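D-methionine-binding lipoprotein MetQ (Escherichia coli, PDB 4YAH) binds methionine as the substrate-binding lipoprotein of an ATP-driven D-methionine permease, a binding protein-dependent transport system. Local coordinates at residues A[30-35]-A[60-65]; A[36-41]-A[206-211]; A[107-112]-A[248-253]; A[129-134]-A[195-200]; A[147-152]-A[217-222]. One frame throughout, in Å; residues are numbered along the deposited sequence.

Interaction 1: A[30-35]-A[60-65]; sequences PNHIKV and DVELVT
H32 and two carboxylates, D60 and E62, carry the polar face of this strand pair. The ND1-H of H32 bonds to D60 OD2 at 3.1 Å, nearly straight at 161°. OD2 lies in the imidazole plane, but ND1 sits 80° out of the carboxylate plane, so it meets the group from above. At the other ring nitrogen, NE2 reaches E62 OE1 at 2.9 Å through a bent, weak bond. With a carboxylate at each nitrogen, the doubly protonated, positive form of the ring is probably favoured. CG of H32 is anti to the backbone N (chi1 -176°), the start of a side chain whose ring ends with its edge turned to the D60 and E62 carboxylates. An alanine here would probably leave D60 OD2 without its ring N-H donor, E62 OE1 without its weak one, and the D60 carboxylate freer to turn. K34 runs alongside E62 and touches OE1 through CE at 3.4 Å, while NZ stays 4.3 Å from OE1, beyond a salt bridge.

The other face is apolar: I33 CG2 packs on V61 CG2 at 3.7 Å, and F246 of helix 241-250 touches V35 and V61. The backbones fix this pairing, for instance through E62 N to I33 O (2.8 Å). Helix 41-57 links the strands, and its Q50 bonds to V61 O. Parallel neighbours joined through a helix make this a beta-alpha-beta crossover, here at the outer margin of the first lobe's sheet.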
# COMPACT_ATOMS: atom_id res chain seq x y z
N PRO A 30 22.15 14.57 -15.58
CA PRO A 30 22.30 13.12 -15.70
C PRO A 30 22.60 12.41 -14.38
O PRO A 30 22.70 11.18 -14.35
CB PRO A 30 23.48 12.97 -16.67
CG PRO A 30 24.23 14.23 -16.57
CD PRO A 30 23.24 15.31 -16.25
N ASN A 31 22.76 13.17 -13.30
CA ASN A 31 23.01 12.57 -12.00
C ASN A 31 21.86 12.79 -11.05
O ASN A 31 22.03 12.69 -9.84
CB ASN A 31 24.29 13.11 -11.39
CG ASN A 31 24.73 12.30 -10.21
OD1 ASN A 31 24.75 11.06 -10.26
ND2 ASN A 31 25.02 12.97 -9.11
N HIS A 32 20.69 13.10 -11.61
CA HIS A 32 19.51 13.45 -10.83
C HIS A 32 18.34 12.56 -11.21
O HIS A 32 18.12 12.30 -12.39
CB HIS A 32 19.14 14.91 -11.08
CG HIS A 32 17.99 15.40 -10.27
ND1 HIS A 32 18.14 15.87 -8.98
CD2 HIS A 32 16.68 15.54 -10.57
CE1 HIS A 32 16.97 16.26 -8.52
NE2 HIS A 32 16.06 16.07 -9.47
N ILE A 33 17.59 12.07 -10.21
CA ILE A 33 16.38 11.31 -10.48
C ILE A 33 15.28 11.74 -9.51
O ILE A 33 15.54 11.96 -8.34
CB ILE A 33 16.64 9.77 -10.38
CG1 ILE A 33 15.40 8.97 -10.75
CG2 ILE A 33 17.12 9.39 -8.99
CD1 ILE A 33 15.64 7.46 -10.80
N LYS A 34 14.07 11.90 -10.02
CA LYS A 34 12.91 12.24 -9.18
C LYS A 34 12.09 10.98 -8.93
O LYS A 34 11.70 10.29 -9.88
CB LYS A 34 12.04 13.30 -9.85
CG LYS A 34 12.69 14.69 -10.01
CD LYS A 34 11.67 15.70 -10.47
CE LYS A 34 12.28 17.09 -10.58
NZ LYS A 34 11.26 18.12 -10.91
N VAL A 35 11.83 10.68 -7.66
CA VAL A 35 11.05 9.49 -7.29
C VAL A 35 9.84 9.87 -6.47
O VAL A 35 9.97 10.54 -5.45
CB VAL A 35 11.89 8.49 -6.49
CG1 VAL A 35 11.10 7.20 -6.26
CG2 VAL A 35 13.20 8.16 -7.22
N ASP A 60 22.01 11.92 -6.98
CA ASP A 60 21.12 12.93 -6.41
C ASP A 60 19.67 12.51 -6.61
O ASP A 60 19.09 12.74 -7.67
CB ASP A 60 21.39 14.30 -7.05
CG ASP A 60 20.57 15.41 -6.43
OD1 ASP A 60 19.99 15.21 -5.34
OD2 ASP A 60 20.52 16.51 -7.03
N VAL A 61 19.10 11.88 -5.59
CA VAL A 61 17.69 11.50 -5.60
C VAL A 61 16.81 12.59 -4.98
O VAL A 61 17.04 13.01 -3.84
CB VAL A 61 17.47 10.19 -4.84
CG1 VAL A 61 15.98 9.83 -4.79
CG2 VAL A 61 18.28 9.07 -5.50
N GLU A 62 15.82 13.04 -5.73
CA GLU A 62 14.82 13.97 -5.25
C GLU A 62 13.53 13.22 -4.98
O GLU A 62 12.99 12.59 -5.89
CB GLU A 62 14.57 15.08 -6.27
CG GLU A 62 13.57 16.10 -5.80
CD GLU A 62 13.32 17.20 -6.81
OE1 GLU A 62 14.12 17.32 -7.76
OE2 GLU A 62 12.33 17.94 -6.66
N LEU A 63 13.02 13.30 -3.75
CA LEU A 63 11.73 12.70 -3.43
C LEU A 63 10.62 13.70 -3.72
O LEU A 63 10.68 14.86 -3.29
CB LEU A 63 11.70 12.25 -1.97
CG LEU A 63 12.79 11.25 -1.60
CD1 LEU A 63 12.72 10.93 -0.12
CD2 LEU A 63 12.72 9.96 -2.45
N VAL A 64 9.65 13.26 -4.51
CA VAL A 64 8.45 14.04 -4.76
C VAL A 64 7.34 13.36 -4.00
O VAL A 64 7.08 12.18 -4.22
CB VAL A 64 8.12 14.09 -6.25
CG1 VAL A 64 6.87 14.92 -6.52
CG2 VAL A 64 9.30 14.68 -7.04
N THR A 65 6.68 14.09 -3.09
CA THR A 65 5.74 13.45 -2.18
C THR A 65 4.30 13.63 -2.64
O THR A 65 3.93 14.66 -3.22
CB THR A 65 5.87 13.98 -0.75
OG1 THR A 65 5.59 15.39 -0.71
CG2 THR A 65 7.25 13.71 -0.20
O HOH W 1 10.74 18.86 -8.64

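Interaction 2: A[36-41]-A[206-211]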
# COMPACT_ATOMS: atom_id res chain seq x y z
N GLY A 36 8.66 9.45 -6.92
CA GLY A 36 7.43 9.72 -6.20
C GLY A 36 7.17 8.71 -5.09
O GLY A 36 7.25 7.50 -5.31
N VAL A 37 6.86 9.23 -3.91
CA VAL A 37 6.61 8.43 -2.71
C VAL A 37 5.44 9.03 -1.94
O VAL A 37 5.04 10.17 -2.21
CB VAL A 37 7.86 8.36 -1.79
CG1 VAL A 37 9.04 7.79 -2.56
CG2 VAL A 37 8.24 9.72 -1.24
N ILE A 38 4.90 8.27 -0.99
CA ILE A 38 3.76 8.75 -0.21
C ILE A 38 4.22 9.32 1.14
O ILE A 38 5.08 8.73 1.81
CB ILE A 38 2.73 7.64 0.06
CG1 ILE A 38 2.43 6.85 -1.20
CG2 ILE A 38 1.45 8.25 0.64
CD1 ILE A 38 1.84 7.66 -2.32
N VAL A 39 3.63 10.45 1.54
CA VAL A 39 4.01 11.07 2.81
C VAL A 39 3.72 10.15 3.97
O VAL A 39 2.83 9.31 3.91
CB VAL A 39 3.26 12.41 3.04
CG1 VAL A 39 3.61 13.38 1.98
CG2 VAL A 39 1.78 12.21 3.05
N GLY A 40 4.50 10.30 5.03
CA GLY A 40 4.37 9.47 6.20
C GLY A 40 5.56 8.55 6.29
O GLY A 40 6.65 8.88 5.83
N ALA A 41 5.34 7.38 6.86
CA ALA A 41 6.42 6.47 7.15
C ALA A 41 7.10 6.00 5.87
O ALA A 41 8.29 5.71 5.89
CB ALA A 41 5.93 5.30 7.95
N ALA A 206 -2.38 4.23 7.69
CA ALA A 206 -2.46 3.91 9.12
C ALA A 206 -1.26 4.50 9.87
O ALA A 206 -1.39 5.01 10.98
CB ALA A 206 -2.51 2.41 9.32
N SER A 207 -0.10 4.45 9.24
CA SER A 207 1.12 4.93 9.88
C SER A 207 1.10 6.46 10.06
O SER A 207 1.81 6.99 10.91
CB SER A 207 2.35 4.52 9.07
OG SER A 207 2.42 5.28 7.88
N GLN A 208 0.31 7.17 9.26
CA GLN A 208 0.22 8.62 9.39
C GLN A 208 -0.39 9.05 10.72
O GLN A 208 -0.09 10.13 11.20
CB GLN A 208 -0.60 9.21 8.24
CG GLN A 208 0.07 9.04 6.87
CD GLN A 208 -0.75 9.63 5.75
OE1 GLN A 208 -1.89 10.04 5.96
NE2 GLN A 208 -0.19 9.65 4.55
N ILE A 209 -1.25 8.21 11.30
CA ILE A 209 -1.80 8.50 12.62
C ILE A 209 -1.27 7.53 13.69
O ILE A 209 -1.89 7.32 14.73
CB ILE A 209 -3.33 8.49 12.60
CG1 ILE A 209 -3.86 7.18 12.04
CG2 ILE A 209 -3.81 9.66 11.75
CD1 ILE A 209 -5.33 6.94 12.37
N GLY A 210 -0.10 6.96 13.41
CA GLY A 210 0.66 6.25 14.43
C GLY A 210 0.16 4.85 14.74
O GLY A 210 0.45 4.31 15.81
N LEU A 211 -0.58 4.27 13.81
CA LEU A 211 -1.09 2.91 13.94
C LEU A 211 -0.23 1.94 13.14
O LEU A 211 0.23 2.26 12.05
CB LEU A 211 -2.53 2.81 13.47
CG LEU A 211 -3.52 3.74 14.16
CD1 LEU A 211 -4.91 3.57 13.55
CD2 LEU A 211 -3.56 3.47 15.63
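V39 and Q208 meet in a polar contact across the cleft between the lobes, joining the loop after strand 32-38 to the turn after helix 203-206. Q208 NE2 donates to V39 O at 3.1 Å, with an angle of 159° at the hydrogen. The acceptor lies near the amide plane of Q208, whereas the donor stands 51° out of the carbonyl plane of V39. The extended Q208 chain brings its amide to the carbonyl, and NE2 also touches V39 CG2 at 3.6 Å. N67 OD1 takes a second bond from NE2, so this amide is held by two acceptors of the opposite lobe.

G40, the N-cap residue before helix 41-57, lets the chains come this near. At its backbone angles a CB would jam against the preceding carbonyl oxygen, and it would lie only 3.1 Å from Q208 CG. Beside it, A41 CB rests against S207 OG at 3.5 Å; that hydroxyl bonds to T204 O, and T204 itself contacts the methionine. A Schellman motif ends the helix on this side, with L211 N to A206 O at 3.0 Å. Few atoms thus bridge two lobes through segments 165 residues apart, as expected for the closed, ligand-bound cleft of a periplasmic-type binding protein.

Interaction 3: A[107-112]-A[248-253]; sequences GNTFVY and QAYQSD. With MET (methionine), chain B.
Y250, the last residue of helix 241-250, and Q251 just after it pack against T109, F110 and N108 of strand 103-111, a helix-on-sheet contact in the first lobe that leads toward the methionine pocket. Q251 NE2 donates to N108 O at 3.0 Å, an approach in the carbonyl plane and on a lone pair, with 158° at the hydrogen. The chain of Q251 starts with CG anti to its carbonyl carbon (chi1 -58°) and then extends, which carries the amide across to the strand. G107 lies beside the NH2 end of that amide, its CA 3.8 Å from Q251 NE2; a CB there would be too tight. An alanine in place of Q251 would probably leave N108 O without this donor and open a gap beside G107. Q251 is also the centre of an inverse gamma turn, by which the chain leaves the helix.

The Y250 ring is met in two ways. T109 CG2 lies over one face in a CH-pi contact, 3.8 Å from the ring centroid and 28° off the normal. F110 CE2 instead comes in near the ring plane, 3.7 Å from Y250 CE2. Beyond them a water links the phenols, 2.9 Å from Y250 OH and 2.7 Å from Y112 OH. F110 CB lies over one face of the Y112 ring, toward its rim, and Y112 CD2 lies 3.8 Å from the methionine N. The ligand is hydrogen-bonded by R144, N202, T204 and N229. Y250 is therefore a second-shell residue, tied through water to Y112 of the methionine pocket.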
# COMPACT_ATOMS: atom_id res chain seq x y z
N GLY A 107 11.74 -3.39 -9.54
CA GLY A 107 12.25 -3.93 -8.30
C GLY A 107 11.18 -3.99 -7.23
O GLY A 107 10.28 -3.14 -7.22
N ASN A 108 11.28 -4.98 -6.34
CA ASN A 108 10.40 -5.09 -5.18
C ASN A 108 10.91 -4.29 -4.00
O ASN A 108 12.11 -4.17 -3.81
CB ASN A 108 10.28 -6.55 -4.72
CG ASN A 108 9.67 -7.43 -5.76
OD1 ASN A 108 8.98 -6.98 -6.67
ND2 ASN A 108 9.91 -8.74 -5.61
N THR A 109 9.99 -3.81 -3.18
CA THR A 109 10.35 -3.16 -1.93
C THR A 109 9.85 -4.04 -0.79
O THR A 109 10.43 -5.11 -0.54
CB THR A 109 9.81 -1.71 -1.87
OG1 THR A 109 8.39 -1.69 -2.01
CG2 THR A 109 10.43 -0.86 -3.00
N PHE A 110 8.76 -3.64 -0.11
CA PHE A 110 8.24 -4.42 1.02
C PHE A 110 6.82 -4.90 0.81
O PHE A 110 6.04 -4.28 0.08
CB PHE A 110 8.29 -3.60 2.32
CG PHE A 110 9.65 -3.07 2.65
CD1 PHE A 110 10.58 -3.86 3.29
CD2 PHE A 110 10.00 -1.78 2.30
CE1 PHE A 110 11.85 -3.38 3.58
CE2 PHE A 110 11.28 -1.28 2.58
CZ PHE A 110 12.19 -2.09 3.23
N VAL A 111 6.48 -6.01 1.46
CA VAL A 111 5.09 -6.37 1.68
C VAL A 111 4.65 -5.65 2.97
O VAL A 111 5.40 -5.66 3.95
CB VAL A 111 4.86 -7.88 1.84
CG1 VAL A 111 3.37 -8.20 1.97
CG2 VAL A 111 5.47 -8.67 0.69
N TYR A 112 3.46 -5.05 2.95
CA TYR A 112 2.90 -4.34 4.09
C TYR A 112 1.57 -5.00 4.45
O TYR A 112 0.53 -4.59 3.96
CB TYR A 112 2.67 -2.87 3.76
CG TYR A 112 3.92 -2.06 3.52
CD1 TYR A 112 4.78 -1.75 4.56
CD2 TYR A 112 4.21 -1.57 2.25
CE1 TYR A 112 5.91 -0.97 4.34
CE2 TYR A 112 5.34 -0.79 2.03
CZ TYR A 112 6.18 -0.50 3.08
OH TYR A 112 7.29 0.27 2.89
N GLN A 248 18.97 -0.35 -6.27
CA GLN A 248 19.98 -0.98 -5.43
C GLN A 248 20.07 -0.28 -4.07
O GLN A 248 20.29 -0.94 -3.04
CB GLN A 248 21.34 -1.00 -6.13
CG GLN A 248 21.44 -2.13 -7.15
CD GLN A 248 22.63 -2.04 -8.09
OE1 GLN A 248 23.69 -2.62 -7.83
NE2 GLN A 248 22.45 -1.36 -9.22
N ALA A 249 19.86 1.03 -4.06
CA ALA A 249 19.91 1.80 -2.82
C ALA A 249 18.72 1.45 -1.92
O ALA A 249 18.86 1.29 -0.71
CB ALA A 249 19.92 3.29 -3.13
N TYR A 250 17.55 1.33 -2.52
CA TYR A 250 16.35 1.02 -1.76
C TYR A 250 16.42 -0.41 -1.20
O TYR A 250 16.03 -0.68 -0.05
CB TYR A 250 15.13 1.19 -2.65
CG TYR A 250 13.83 1.47 -1.91
CD1 TYR A 250 13.20 2.69 -2.03
CD2 TYR A 250 13.23 0.51 -1.12
CE1 TYR A 250 12.01 2.97 -1.38
CE2 TYR A 250 12.03 0.78 -0.46
CZ TYR A 250 11.44 2.02 -0.59
OH TYR A 250 10.25 2.31 0.05
N GLN A 251 16.90 -1.34 -2.03
CA GLN A 251 17.03 -2.73 -1.63
C GLN A 251 18.31 -2.95 -0.82
O GLN A 251 19.22 -3.68 -1.25
CB GLN A 251 17.01 -3.62 -2.87
CG GLN A 251 15.76 -3.45 -3.70
CD GLN A 251 15.74 -4.39 -4.91
OE1 GLN A 251 16.78 -4.84 -5.38
NE2 GLN A 251 14.54 -4.67 -5.41
N SER A 252 18.37 -2.33 0.35
CA SER A 252 19.56 -2.37 1.19
C SER A 252 19.19 -2.67 2.62
O SER A 252 18.06 -2.43 3.03
CB SER A 252 20.33 -1.05 1.11
OG SER A 252 19.56 0.04 1.60
N ASP A 253 20.14 -3.21 3.38
CA ASP A 253 19.90 -3.50 4.78
C ASP A 253 19.53 -2.24 5.55
O ASP A 253 18.69 -2.28 6.44
CB ASP A 253 21.14 -4.14 5.42
CG ASP A 253 21.42 -5.54 4.89
OD1 ASP A 253 20.48 -6.20 4.39
OD2 ASP A 253 22.58 -5.98 4.97
N MET B . 1.55 0.45 0.39
CA MET B . 0.23 -0.02 -0.04
C MET B . 0.01 -1.42 0.48
O MET B . 0.89 -2.26 0.31
CB MET B . 0.13 -0.01 -1.57
CG MET B . -1.27 -0.31 -2.10
SD MET B . -1.38 -0.30 -3.91
CE MET B . -1.28 1.45 -4.24
OXT MET B . -1.06 -1.71 1.06
O HOH W 2 7.95 0.63 0.27

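Interaction 4: A[129-134]-A[195-200]; sequences DGSQVA and QIALAV
V133 and L198 run alongside each other in the same direction from a parallel strand pair, 132-136 with 196-201, in the mixed sheet of the second lobe. Their branches touch through V133 CG1 and L198 CD2 at 4.0 Å. L198 has CG anti to its backbone N (chi1 -178°), which starts its side chain alongside the valine. On the other face two methyls meet, A134 CB 4.0 Å from A199 CB, and I196 CG2 approaches A134 CB at 4.1 Å. Helix 187-190 covers this face, with S190 touching A134, I196 and A199.

Q132 is turned differently. Its extended chain crosses I196 at about a right angle, OE1 meeting I196 CD1 at 3.5 Å. It crosses Q195 obliquely, with the amide planes 47° apart and Q132 NE2 against Q195 CB. A water donates to both Q195 OE1 and G130 O, a polar link just before the strands begin.

The backbone bonding is consistent with this change of orientation. A197 N bonds to Q132 O at 3.0 Å, whereas A134 N bonds to L198 O at 2.8 Å, so one extra residue is fitted into strand 196-201, as in a beta bulge. The A197 carbonyl turns to S118 OG instead. The cost falls on the next amide: L198 N, 3.7 Å from Q132 O, is buried with no partner in the model.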
# COMPACT_ATOMS: atom_id res chain seq x y z
N ASP A 129 -24.34 -5.80 14.80
CA ASP A 129 -25.08 -5.93 13.57
C ASP A 129 -25.30 -4.56 12.96
O ASP A 129 -25.56 -3.58 13.68
CB ASP A 129 -26.43 -6.61 13.80
CG ASP A 129 -26.35 -8.10 13.93
OD1 ASP A 129 -25.23 -8.68 13.96
OD2 ASP A 129 -27.45 -8.70 14.02
N GLY A 130 -25.22 -4.49 11.63
CA GLY A 130 -25.48 -3.25 10.92
C GLY A 130 -24.32 -2.28 10.92
O GLY A 130 -24.46 -1.16 10.42
N SER A 131 -23.18 -2.69 11.47
CA SER A 131 -22.04 -1.79 11.58
C SER A 131 -21.52 -1.43 10.21
O SER A 131 -21.51 -2.27 9.30
CB SER A 131 -20.93 -2.43 12.40
OG SER A 131 -21.21 -2.39 13.78
N GLN A 132 -21.07 -0.19 10.06
CA GLN A 132 -20.35 0.20 8.85
C GLN A 132 -18.88 -0.18 8.98
O GLN A 132 -18.24 0.06 10.01
CB GLN A 132 -20.50 1.69 8.57
CG GLN A 132 -21.92 2.09 8.19
CD GLN A 132 -22.05 3.56 7.93
OE1 GLN A 132 -21.07 4.23 7.60
NE2 GLN A 132 -23.25 4.09 8.10
N VAL A 133 -18.36 -0.77 7.91
CA VAL A 133 -16.97 -1.20 7.85
C VAL A 133 -16.35 -0.51 6.65
O VAL A 133 -16.81 -0.71 5.53
CB VAL A 133 -16.85 -2.73 7.72
CG1 VAL A 133 -15.39 -3.13 7.57
CG2 VAL A 133 -17.50 -3.40 8.93
N ALA A 134 -15.33 0.31 6.88
CA ALA A 134 -14.72 1.09 5.81
C ALA A 134 -13.58 0.30 5.17
O ALA A 134 -12.79 -0.35 5.87
CB ALA A 134 -14.22 2.43 6.33
N GLN A 195 -20.44 6.39 12.71
CA GLN A 195 -20.98 5.08 12.35
C GLN A 195 -19.93 4.04 11.91
O GLN A 195 -20.27 2.87 11.72
CB GLN A 195 -22.03 5.24 11.25
CG GLN A 195 -23.25 6.05 11.67
CD GLN A 195 -23.96 5.49 12.91
OE1 GLN A 195 -24.00 4.28 13.13
NE2 GLN A 195 -24.50 6.39 13.73
N ILE A 196 -18.67 4.44 11.77
CA ILE A 196 -17.64 3.51 11.29
C ILE A 196 -17.03 2.72 12.45
O ILE A 196 -16.29 3.25 13.27
CB ILE A 196 -16.52 4.25 10.52
CG1 ILE A 196 -17.11 4.99 9.31
CG2 ILE A 196 -15.42 3.30 10.12
CD1 ILE A 196 -17.65 4.13 8.24
N ALA A 197 -17.37 1.43 12.50
CA ALA A 197 -16.97 0.56 13.60
C ALA A 197 -15.64 -0.13 13.38
O ALA A 197 -15.01 -0.61 14.33
CB ALA A 197 -18.05 -0.49 13.83
N LEU A 198 -15.21 -0.16 12.12
CA LEU A 198 -14.08 -0.96 11.70
C LEU A 198 -13.62 -0.41 10.36
O LEU A 198 -14.44 -0.04 9.53
CB LEU A 198 -14.50 -2.43 11.60
CG LEU A 198 -13.47 -3.48 11.21
CD1 LEU A 198 -12.40 -3.61 12.27
CD2 LEU A 198 -14.19 -4.82 11.00
N ALA A 199 -12.30 -0.34 10.18
CA ALA A 199 -11.73 0.09 8.89
C ALA A 199 -10.52 -0.77 8.52
O ALA A 199 -9.64 -0.99 9.35
CB ALA A 199 -11.32 1.55 8.94
N VAL A 200 -10.47 -1.21 7.27
CA VAL A 200 -9.29 -1.87 6.73
C VAL A 200 -8.47 -0.79 6.05
O VAL A 200 -8.93 -0.16 5.10
CB VAL A 200 -9.65 -3.00 5.75
CG1 VAL A 200 -8.39 -3.64 5.21
CG2 VAL A 200 -10.49 -4.04 6.45
O HOH W 3 -24.14 1.93 11.06

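Interaction 5: A[147-152]-A[217-222]; sequences LLLQKV and GIFVED
K151 and D222 form a salt bridge at one end of a helix-on-sheet contact, where helix 139-151 lies against the short, weakly bonded edge strand near 219-220 of the second lobe's mixed sheet. NZ of K151 is 2.9 Å from D222 OD2 and 3.2 Å from OD1, so the ammonium group sits near both oxygens. It meets OD2 from above, 40° out of the carboxylate plane. The lysine chain is bent at its last torsion (chi4 72°), which turns NZ to the aspartate.

Next to this exposed pair, E221 is satisfied by partners elsewhere. Its OE1 accepts from R144 NH2 in a salt bridge and from I114 N, so two donors grip one oxygen. R144 also binds the methionine through NH1, which makes E221 a second-shell residue likely to help position that guanidinium. Backbone bonds of F219 and E221 to G116 and I114 attach the segment to its neighbour in the sheet. On the helix, K151 N bonds to L147 O at 2.9 Å and V152 N to L148 O at 3.1 Å, while Q150 OE1 takes the amide of L157.

The rest of the interface is apolar and centres on F219. L148 CD2 meets the ring at its edge, in plane, 3.7 Å from CE2, and L148 CD1 lies 3.7 Å from E221 N. L149 CD2 reaches the ring tip CZ at 3.9 Å. Across one face, V152 CG2 stands 4.3 Å above the ring plane of F219, over its centre.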
# COMPACT_ATOMS: atom_id res chain seq x y z
N LEU A 147 -11.26 -9.97 0.89
CA LEU A 147 -10.66 -11.27 1.16
C LEU A 147 -10.24 -11.37 2.63
O LEU A 147 -10.35 -12.43 3.23
CB LEU A 147 -9.46 -11.50 0.24
CG LEU A 147 -9.90 -11.74 -1.20
CD1 LEU A 147 -8.68 -11.63 -2.12
CD2 LEU A 147 -10.60 -13.08 -1.37
N LEU A 148 -9.78 -10.26 3.21
CA LEU A 148 -9.38 -10.26 4.62
C LEU A 148 -10.60 -10.43 5.53
O LEU A 148 -10.56 -11.20 6.50
CB LEU A 148 -8.60 -8.98 4.96
CG LEU A 148 -8.11 -8.86 6.40
CD1 LEU A 148 -7.31 -10.07 6.85
CD2 LEU A 148 -7.25 -7.62 6.57
N LEU A 149 -11.69 -9.74 5.19
CA LEU A 149 -12.93 -9.86 5.96
C LEU A 149 -13.48 -11.28 5.87
O LEU A 149 -14.11 -11.77 6.82
CB LEU A 149 -13.96 -8.86 5.44
CG LEU A 149 -13.58 -7.39 5.70
CD1 LEU A 149 -14.59 -6.44 5.06
CD2 LEU A 149 -13.43 -7.08 7.17
N GLN A 150 -13.25 -11.94 4.74
CA GLN A 150 -13.66 -13.34 4.59
C GLN A 150 -12.76 -14.24 5.44
O GLN A 150 -13.24 -15.16 6.11
CB GLN A 150 -13.61 -13.76 3.11
CG GLN A 150 -13.91 -15.26 2.90
CD GLN A 150 -13.97 -15.64 1.43
OE1 GLN A 150 -15.03 -15.98 0.92
NE2 GLN A 150 -12.84 -15.56 0.75
N LYS A 151 -11.46 -13.98 5.40
CA LYS A 151 -10.50 -14.75 6.16
C LYS A 151 -10.84 -14.78 7.65
O LYS A 151 -10.68 -15.81 8.31
CB LYS A 151 -9.10 -14.19 5.95
CG LYS A 151 -7.99 -14.82 6.78
CD LYS A 151 -6.70 -14.04 6.56
CE LYS A 151 -5.68 -14.27 7.67
NZ LYS A 151 -5.09 -15.63 7.60
N VAL A 152 -11.27 -13.65 8.19
CA VAL A 152 -11.59 -13.58 9.62
C VAL A 152 -13.04 -13.98 9.89
O VAL A 152 -13.51 -13.89 11.03
CB VAL A 152 -11.28 -12.17 10.20
CG1 VAL A 152 -9.82 -11.85 9.94
CG2 VAL A 152 -12.18 -11.10 9.59
N GLY A 217 -3.74 -3.45 15.25
CA GLY A 217 -4.61 -4.25 14.41
C GLY A 217 -5.48 -5.21 15.20
O GLY A 217 -5.01 -5.89 16.09
N ILE A 218 -6.76 -5.22 14.87
CA ILE A 218 -7.67 -6.23 15.40
C ILE A 218 -7.49 -7.56 14.67
O ILE A 218 -7.69 -8.63 15.23
CB ILE A 218 -9.10 -5.78 15.27
CG1 ILE A 218 -9.31 -4.49 16.08
CG2 ILE A 218 -10.06 -6.86 15.77
CD1 ILE A 218 -10.65 -3.89 15.90
N PHE A 219 -7.15 -7.48 13.39
CA PHE A 219 -6.80 -8.65 12.60
C PHE A 219 -5.89 -8.15 11.50
O PHE A 219 -5.93 -6.97 11.17
CB PHE A 219 -8.02 -9.36 12.03
CG PHE A 219 -8.99 -8.45 11.32
CD1 PHE A 219 -10.13 -7.98 11.96
CD2 PHE A 219 -8.75 -8.07 10.01
CE1 PHE A 219 -11.01 -7.15 11.30
CE2 PHE A 219 -9.64 -7.24 9.35
CZ PHE A 219 -10.77 -6.79 9.99
N VAL A 220 -5.07 -9.06 10.98
CA VAL A 220 -4.02 -8.72 10.04
C VAL A 220 -3.91 -9.81 8.99
O VAL A 220 -4.02 -11.00 9.28
CB VAL A 220 -2.65 -8.55 10.74
CG1 VAL A 220 -1.61 -7.97 9.77
CG2 VAL A 220 -2.79 -7.68 11.96
N GLU A 221 -3.74 -9.37 7.75
CA GLU A 221 -3.42 -10.22 6.62
C GLU A 221 -2.15 -11.05 6.85
O GLU A 221 -1.24 -10.57 7.53
CB GLU A 221 -3.26 -9.29 5.42
CG GLU A 221 -3.16 -9.90 4.05
CD GLU A 221 -2.98 -8.80 3.01
OE1 GLU A 221 -1.98 -8.05 3.13
OE2 GLU A 221 -3.84 -8.66 2.11
N ASP A 222 -2.09 -12.26 6.28
CA ASP A 222 -0.86 -13.07 6.31
C ASP A 222 0.30 -12.36 5.62
O ASP A 222 0.08 -11.67 4.63
CB ASP A 222 -1.06 -14.44 5.63
CG ASP A 222 -2.04 -15.33 6.35
OD1 ASP A 222 -2.61 -16.22 5.67
OD2 ASP A 222 -2.22 -15.17 7.58

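From the N terminus, interaction 1 closes the shortest loop, bringing 60-65 back beside 30-35. Interaction 2 starts on the same strand but closes only at 206-211, so the two cross; V64 O and V37 N, 3.0 Å apart, connect them. Interaction 3 opens at 107-112 and closes near the C terminus at 248-253, crossing interaction 2 and enclosing interactions 4 and 5. Interaction 4 also lies wholly within the span of interaction 2, which interaction 5 crosses. Interactions 4 and 5 cross each other, and L198 CD1 packs on F219 CE1. Interactions 1 and 3 thus tie together parts of the first lobe, 4 and 5 parts of the second, and interaction 2 spans the cleft.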